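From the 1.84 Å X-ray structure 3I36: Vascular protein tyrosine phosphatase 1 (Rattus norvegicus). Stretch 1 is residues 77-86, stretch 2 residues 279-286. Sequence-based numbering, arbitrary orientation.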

ATOM      1  N   ASN A  77       6.825 -13.830   8.774  1.00 12.74           N
ATOM      2  CA  ASN A  77       6.377 -14.072  10.139  1.00 15.94           C
ATOM      3  C   ASN A  77       6.450 -12.830  11.019  1.00 15.62           C
ATOM      4  O   ASN A  77       5.799 -12.754  12.060  1.00 20.98           O
ATOM      5  CB  ASN A  77       7.198 -15.200  10.764  1.00 26.37           C
ATOM      6  CG  ASN A  77       6.586 -15.711  12.048  1.00 41.64           C
ATOM      7  OD1 ASN A  77       5.366 -15.687  12.218  1.00 40.82           O
ATOM      8  ND2 ASN A  77       7.432 -16.172  12.967  1.00 47.35           N
ATOM      9  N   ASN A  78       7.243 -11.853  10.601  1.00 14.01           N
ATOM     10  CA  ASN A  78       7.385 -10.627  11.377  1.00 14.01           C
ATOM     11  C   ASN A  78       6.653  -9.454  10.743  1.00 13.62           C
ATOM     12  O   ASN A  78       6.866  -8.298  11.099  1.00 15.91           O
ATOM     13  CB  ASN A  78       8.858 -10.284  11.601  1.00 19.37           C
ATOM     14  CG  ASN A  78       9.580  -9.937  10.315  1.00 28.01           C
ATOM     15  OD1 ASN A  78       9.124 -10.268   9.214  1.00 24.20           O
ATOM     16  ND2 ASN A  78      10.724  -9.266  10.447  1.00 35.01           N
ATOM     17  N   VAL A  79       5.793  -9.753   9.784  1.00 12.74           N
ATOM     18  CA  VAL A  79       4.901  -8.732   9.276  1.00 12.56           C
ATOM     19  C   VAL A  79       3.478  -9.197   9.460  1.00 12.58           C
ATOM     20  O   VAL A  79       2.902  -9.877   8.607  1.00 12.56           O
ATOM     21  CB  VAL A  79       5.179  -8.408   7.813  1.00 16.11           C
ATOM     22  CG1 VAL A  79       4.216  -7.338   7.340  1.00 18.16           C
ATOM     23  CG2 VAL A  79       6.637  -7.944   7.653  1.00 15.30           C
ATOM     24  N   LEU A  80       2.932  -8.865  10.618  1.00 14.33           N
ATOM     25  CA  LEU A  80       1.627  -9.366  10.998  1.00 14.16           C
ATOM     26  C   LEU A  80       0.699  -8.197  11.208  1.00 14.44           C
ATOM     27  O   LEU A  80       1.067  -7.219  11.844  1.00 11.88           O
ATOM     28  CB  LEU A  80       1.719 -10.142  12.302  1.00 14.54           C
ATOM     29  CG  LEU A  80       2.767 -11.245  12.283  1.00 16.04           C
ATOM     30  CD1 LEU A  80       2.747 -11.956  13.620  1.00 18.13           C
ATOM     31  CD2 LEU A  80       2.497 -12.224  11.142  1.00 13.33           C
ATOM     32  N   PRO A  81      -0.528  -8.327  10.709  1.00 13.72           N
ATOM     33  CA  PRO A  81      -1.513  -7.259  10.853  1.00 13.03           C
ATOM     34  C   PRO A  81      -1.920  -7.117  12.316  1.00 13.81           C
ATOM     35  O   PRO A  81      -2.169  -8.115  12.993  1.00 13.39           O
ATOM     36  CB  PRO A  81      -2.693  -7.769  10.029  1.00 12.42           C
ATOM     37  CG  PRO A  81      -2.550  -9.309  10.073  1.00 10.41           C
ATOM     38  CD  PRO A  81      -1.044  -9.466   9.930  1.00  9.30           C
ATOM     39  N   TYR A  82      -1.998  -5.883  12.799  1.00 14.88           N
ATOM     40  CA  TYR A  82      -2.558  -5.649  14.116  1.00 15.32           C
ATOM     41  C   TYR A  82      -4.051  -5.924  14.072  1.00 13.79           C
ATOM     42  O   TYR A  82      -4.724  -5.596  13.097  1.00 12.25           O
ATOM     43  CB  TYR A  82      -2.309  -4.208  14.571  1.00 12.02           C
ATOM     44  CG  TYR A  82      -0.848  -3.869  14.600  1.00 14.01           C
ATOM     45  CD1 TYR A  82       0.054  -4.702  15.253  1.00 11.45           C
ATOM     46  CD2 TYR A  82      -0.363  -2.718  13.984  1.00 14.70           C
ATOM     47  CE1 TYR A  82       1.404  -4.413  15.283  1.00 17.04           C
ATOM     48  CE2 TYR A  82       0.995  -2.414  14.010  1.00 14.05           C
ATOM     49  CZ  TYR A  82       1.870  -3.266  14.662  1.00 11.31           C
ATOM     50  OH  TYR A  82       3.208  -2.985  14.711  1.00 14.83           O
ATOM     51  N   ASP A  83      -4.552  -6.541  15.133  1.00 13.76           N
ATOM     52  CA  ASP A  83      -5.969  -6.862  15.242  1.00 15.86           C
ATOM     53  C   ASP A  83      -6.816  -5.614  15.103  1.00 14.54           C
ATOM     54  O   ASP A  83      -7.903  -5.641  14.537  1.00 14.63           O
ATOM     55  CB  ASP A  83      -6.241  -7.484  16.602  1.00 10.29           C
ATOM     56  CG  ASP A  83      -5.559  -8.824  16.768  1.00 14.49           C
ATOM     57  OD1 ASP A  83      -5.531  -9.576  15.780  1.00 14.89           O
ATOM     58  OD2 ASP A  83      -5.033  -9.116  17.864  1.00 16.76           O
ATOM     59  N   ILE A  84      -6.315  -4.514  15.637  1.00 12.10           N
ATOM     60  CA  ILE A  84      -7.131  -3.314  15.711  1.00 11.44           C
ATOM     61  C   ILE A  84      -7.502  -2.762  14.331  1.00 13.05           C
ATOM     62  O   ILE A  84      -8.468  -2.021  14.192  1.00 15.64           O
ATOM     63  CB  ILE A  84      -6.419  -2.223  16.540  1.00 13.08           C
ATOM     64  CG1 ILE A  84      -7.403  -1.124  16.943  1.00 16.56           C
ATOM     65  CG2 ILE A  84      -5.219  -1.673  15.783  1.00 11.81           C
ATOM     66  CD1 ILE A  84      -6.885  -0.247  18.058  1.00 17.02           C
ATOM     67  N   SER A  85      -6.736  -3.132  13.312  1.00 12.24           N
ATOM     68  CA  SER A  85      -6.905  -2.538  12.000  1.00  8.86           C
ATOM     69  C   SER A  85      -6.986  -3.594  10.914  1.00  7.81           C
ATOM     70  O   SER A  85      -7.076  -3.267   9.733  1.00 10.59           O
ATOM     71  CB  SER A  85      -5.704  -1.631  11.700  1.00 15.19           C
ATOM     72  OG  SER A  85      -4.497  -2.378  11.815  1.00 11.45           O
ATOM     73  N   ARG A  86      -6.945  -4.862  11.307  1.00  8.45           N
ATOM     74  CA  ARG A  86      -6.821  -5.902  10.308  1.00 11.21           C
ATOM     75  C   ARG A  86      -8.108  -5.999   9.504  1.00 12.97           C
ATOM     76  O   ARG A  86      -9.207  -5.725  10.004  1.00 12.60           O
ATOM     77  CB  ARG A  86      -6.447  -7.251  10.942  1.00 11.25           C
ATOM     78  CG  ARG A  86      -7.568  -7.915  11.697  1.00 11.03           C
ATOM     79  CD  ARG A  86      -7.111  -9.267  12.204  1.00 13.53           C
ATOM     80  NE  ARG A  86      -8.176  -9.942  12.919  1.00 15.47           N
ATOM     81  CZ  ARG A  86      -8.909 -10.917  12.393  1.00 14.67           C
ATOM     82  NH1 ARG A  86      -8.676 -11.323  11.152  1.00 12.48           N
ATOM     83  NH2 ARG A  86      -9.865 -11.476  13.109  1.00 14.83           N
ATOM     84  N   LEU A 279       0.368   5.379   9.962  1.00 12.95           N
ATOM     85  CA  LEU A 279       0.518   4.106   9.267  1.00 13.37           C
ATOM     86  C   LEU A 279       0.990   3.021  10.218  1.00 13.03           C
ATOM     87  O   LEU A 279       0.439   1.922  10.228  1.00 11.78           O
ATOM     88  CB  LEU A 279       1.467   4.231   8.079  1.00  9.22           C
ATOM     89  CG  LEU A 279       0.990   5.214   7.004  1.00  9.78           C
ATOM     90  CD1 LEU A 279       1.995   5.206   5.860  1.00 10.65           C
ATOM     91  CD2 LEU A 279      -0.410   4.857   6.517  1.00  9.81           C
ATOM     92  N   ARG A 280       2.000   3.332  11.024  1.00 10.58           N
ATOM     93  CA  ARG A 280       2.526   2.356  11.975  1.00 10.06           C
ATOM     94  C   ARG A 280       1.502   1.923  13.020  1.00 12.94           C
ATOM     95  O   ARG A 280       1.589   0.819  13.547  1.00 14.96           O
ATOM     96  CB  ARG A 280       3.739   2.908  12.708  1.00 12.71           C
ATOM     97  CG  ARG A 280       4.945   3.123  11.826  1.00 13.38           C
ATOM     98  CD  ARG A 280       5.629   1.814  11.461  1.00 12.01           C
ATOM     99  NE  ARG A 280       6.725   2.154  10.574  1.00 13.96           N
ATOM    100  CZ  ARG A 280       7.904   2.592  10.989  1.00 14.89           C
ATOM    101  NH1 ARG A 280       8.158   2.688  12.292  1.00 12.71           N
ATOM    102  NH2 ARG A 280       8.832   2.934  10.098  1.00 14.58           N
ATOM    103  N   MET A 281       0.551   2.792  13.329  1.00 12.22           N
ATOM    104  CA  MET A 281      -0.518   2.436  14.250  1.00 13.63           C
ATOM    105  C   MET A 281      -1.505   1.489  13.587  1.00 12.44           C
ATOM    106  O   MET A 281      -2.425   0.987  14.237  1.00 13.20           O
ATOM    107  CB  MET A 281      -1.248   3.688  14.743  1.00 10.15           C
ATOM    108  CG  MET A 281      -0.444   4.515  15.717  1.00 11.36           C
ATOM    109  SD  MET A 281      -0.085   3.548  17.186  1.00 16.31           S
ATOM    110  CE  MET A 281      -1.745   3.151  17.739  1.00 17.17           C
ATOM    111  N   HIS A 282      -1.332   1.251  12.289  1.00 15.68           N
ATOM    112  CA  HIS A 282      -2.262   0.380  11.567  1.00 11.26           C
ATOM    113  C   HIS A 282      -1.639  -0.897  11.035  1.00  9.89           C
ATOM    114  O   HIS A 282      -2.327  -1.878  10.794  1.00 12.06           O
ATOM    115  CB  HIS A 282      -2.946   1.154  10.451  1.00 12.28           C
ATOM    116  CG  HIS A 282      -3.939   2.138  10.964  1.00 12.56           C
ATOM    117  ND1 HIS A 282      -3.584   3.400  11.384  1.00 13.38           N
ATOM    118  CD2 HIS A 282      -5.267   2.020  11.195  1.00 17.04           C
ATOM    119  CE1 HIS A 282      -4.658   4.031  11.820  1.00 16.07           C
ATOM    120  NE2 HIS A 282      -5.691   3.217  11.719  1.00 14.84           N
ATOM    121  N   ARG A 283      -0.331  -0.885  10.848  1.00 10.66           N
ATOM    122  CA  ARG A 283       0.336  -2.058  10.318  1.00 10.75           C
ATOM    123  C   ARG A 283       1.788  -1.855  10.655  1.00 14.07           C
ATOM    124  O   ARG A 283       2.271  -0.731  10.629  1.00 10.72           O
ATOM    125  CB  ARG A 283       0.158  -2.111   8.806  1.00 12.70           C
ATOM    126  CG  ARG A 283       0.691  -3.364   8.123  1.00 10.20           C
ATOM    127  CD  ARG A 283       0.102  -3.441   6.710  1.00  8.56           C
ATOM    128  NE  ARG A 283       0.696  -4.502   5.896  1.00 11.01           N
ATOM    129  CZ  ARG A 283       0.361  -5.789   5.983  1.00 15.12           C
ATOM    130  NH1 ARG A 283      -0.558  -6.185   6.857  1.00 10.01           N
ATOM    131  NH2 ARG A 283       0.945  -6.673   5.190  1.00 12.13           N
ATOM    132  N   PRO A 284       2.484  -2.936  10.996  1.00 13.20           N
ATOM    133  CA  PRO A 284       3.892  -2.805  11.343  1.00 10.73           C
ATOM    134  C   PRO A 284       4.691  -2.314  10.160  1.00 10.30           C
ATOM    135  O   PRO A 284       4.307  -2.522   8.998  1.00 10.80           O
ATOM    136  CB  PRO A 284       4.308  -4.257  11.645  1.00 16.92           C
ATOM    137  CG  PRO A 284       3.277  -5.095  10.963  1.00 22.13           C
ATOM    138  CD  PRO A 284       2.014  -4.319  11.169  1.00 18.07           C
ATOM    139  N   LEU A 285       5.793  -1.644  10.472  1.00 11.52           N
ATOM    140  CA  LEU A 285       6.872  -1.424   9.523  1.00 12.92           C
ATOM    141  C   LEU A 285       6.529  -0.514   8.353  1.00 13.85           C
ATOM    142  O   LEU A 285       7.319  -0.389   7.428  1.00 12.88           O
ATOM    143  CB  LEU A 285       7.351  -2.774   8.986  1.00  9.29           C
ATOM    144  CG  LEU A 285       7.999  -3.658  10.043  1.00 11.03           C
ATOM    145  CD1 LEU A 285       8.221  -5.044   9.504  1.00 13.24           C
ATOM    146  CD2 LEU A 285       9.320  -3.026  10.519  1.00 14.05           C
ATOM    147  N   MET A 286       5.351   0.099   8.370  1.00 14.24           N
ATOM    148  CA  MET A 286       4.959   0.949   7.252  1.00 12.66           C
ATOM    149  C   MET A 286       6.046   1.983   7.038  1.00 13.41           C
ATOM    150  O   MET A 286       6.412   2.692   7.977  1.00  9.80           O
ATOM    151  CB  MET A 286       3.620   1.625   7.526  1.00  9.84           C
ATOM    152  CG  MET A 286       2.502   0.637   7.841  1.00 10.23           C
ATOM    153  SD  MET A 286       2.371  -0.633   6.565  1.00 12.78           S
ATOM    154  CE  MET A 286       1.915   0.376   5.182  1.00 11.37           C
TER
HETATM  155  O   HOH W   1       3.765  -0.579  13.834  1.00 12.60           O

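The shortest approach between the two stretches is a very short one: Ser85 OG can donate to His282 O at 2.4 Å, but its single proton has another acceptor in reach, so this bond is not settled. Ser85 directs its CB toward the second stretch, and with chi1 in the p well the small side chain sets its oxygen directly against the main chain. Ser85 CB also packs 3.7 Å from CD2 of the His282 imidazole. A turn-like backbone hydrogen bond, Ser85 N to Tyr82 O (3.2 Å), ties this serine to the other main anchor of stretch 1.

That anchor is Tyr82, a buried residue whose CA-to-CB bond also points toward stretch 2. Its ring lies against the main chain of residues 280 to 284. At the ring edge, Tyr82 CE2 comes within 3.3 Å of Arg280 O, while Pro284 covers one face, with Pro284 CD 3.9 Å from the centroid of the Tyr82 ring and 24° off the normal. This is a CH-pi contact, well suited to proline because its CD is bonded to the amide nitrogen and carries polarised hydrogens. The same atom, Pro284 CD, also lies 3.1 Å from Leu80 O, in a direction roughly at right angles to that of the ring centroid. Pro284 has the largest area covered by the other stretch. The phenol is not left unsatisfied in this setting: a water 2.6 Å from both Tyr82 OH and Arg280 O can bridge the two stretches.

Beyond Pro284 the contact becomes aliphatic. Val79 CG2 meets Leu285 CD1 at 3.8 Å, and Val79 CG1 lies 4.4 Å from Pro284 CG. Leu285 occupies the third position of a type II turn from Arg283 to Met286, with a positive phi of 67°, and its CB points toward stretch 1.

Arg283 contributes differently. Its CB points away, yet its extended side chain brings the guanidinium back beside stretch 1, where Val79 CG1 lies over one face, 4.0 Å from Arg283 NH2, and Pro81 CB sits at the edge, 4.1 Å from Arg283 NH1. The nitrogens form their hydrogen bonds elsewhere in the structure, leaving the flat group free to pack against apolar neighbours.

Within stretch 2, Arg280 NE donates to Met286 O (2.7 Å), linking the helical segment to the far end of the turn. Altogether 521 Å² is buried, mostly through packing rather than polar pairing.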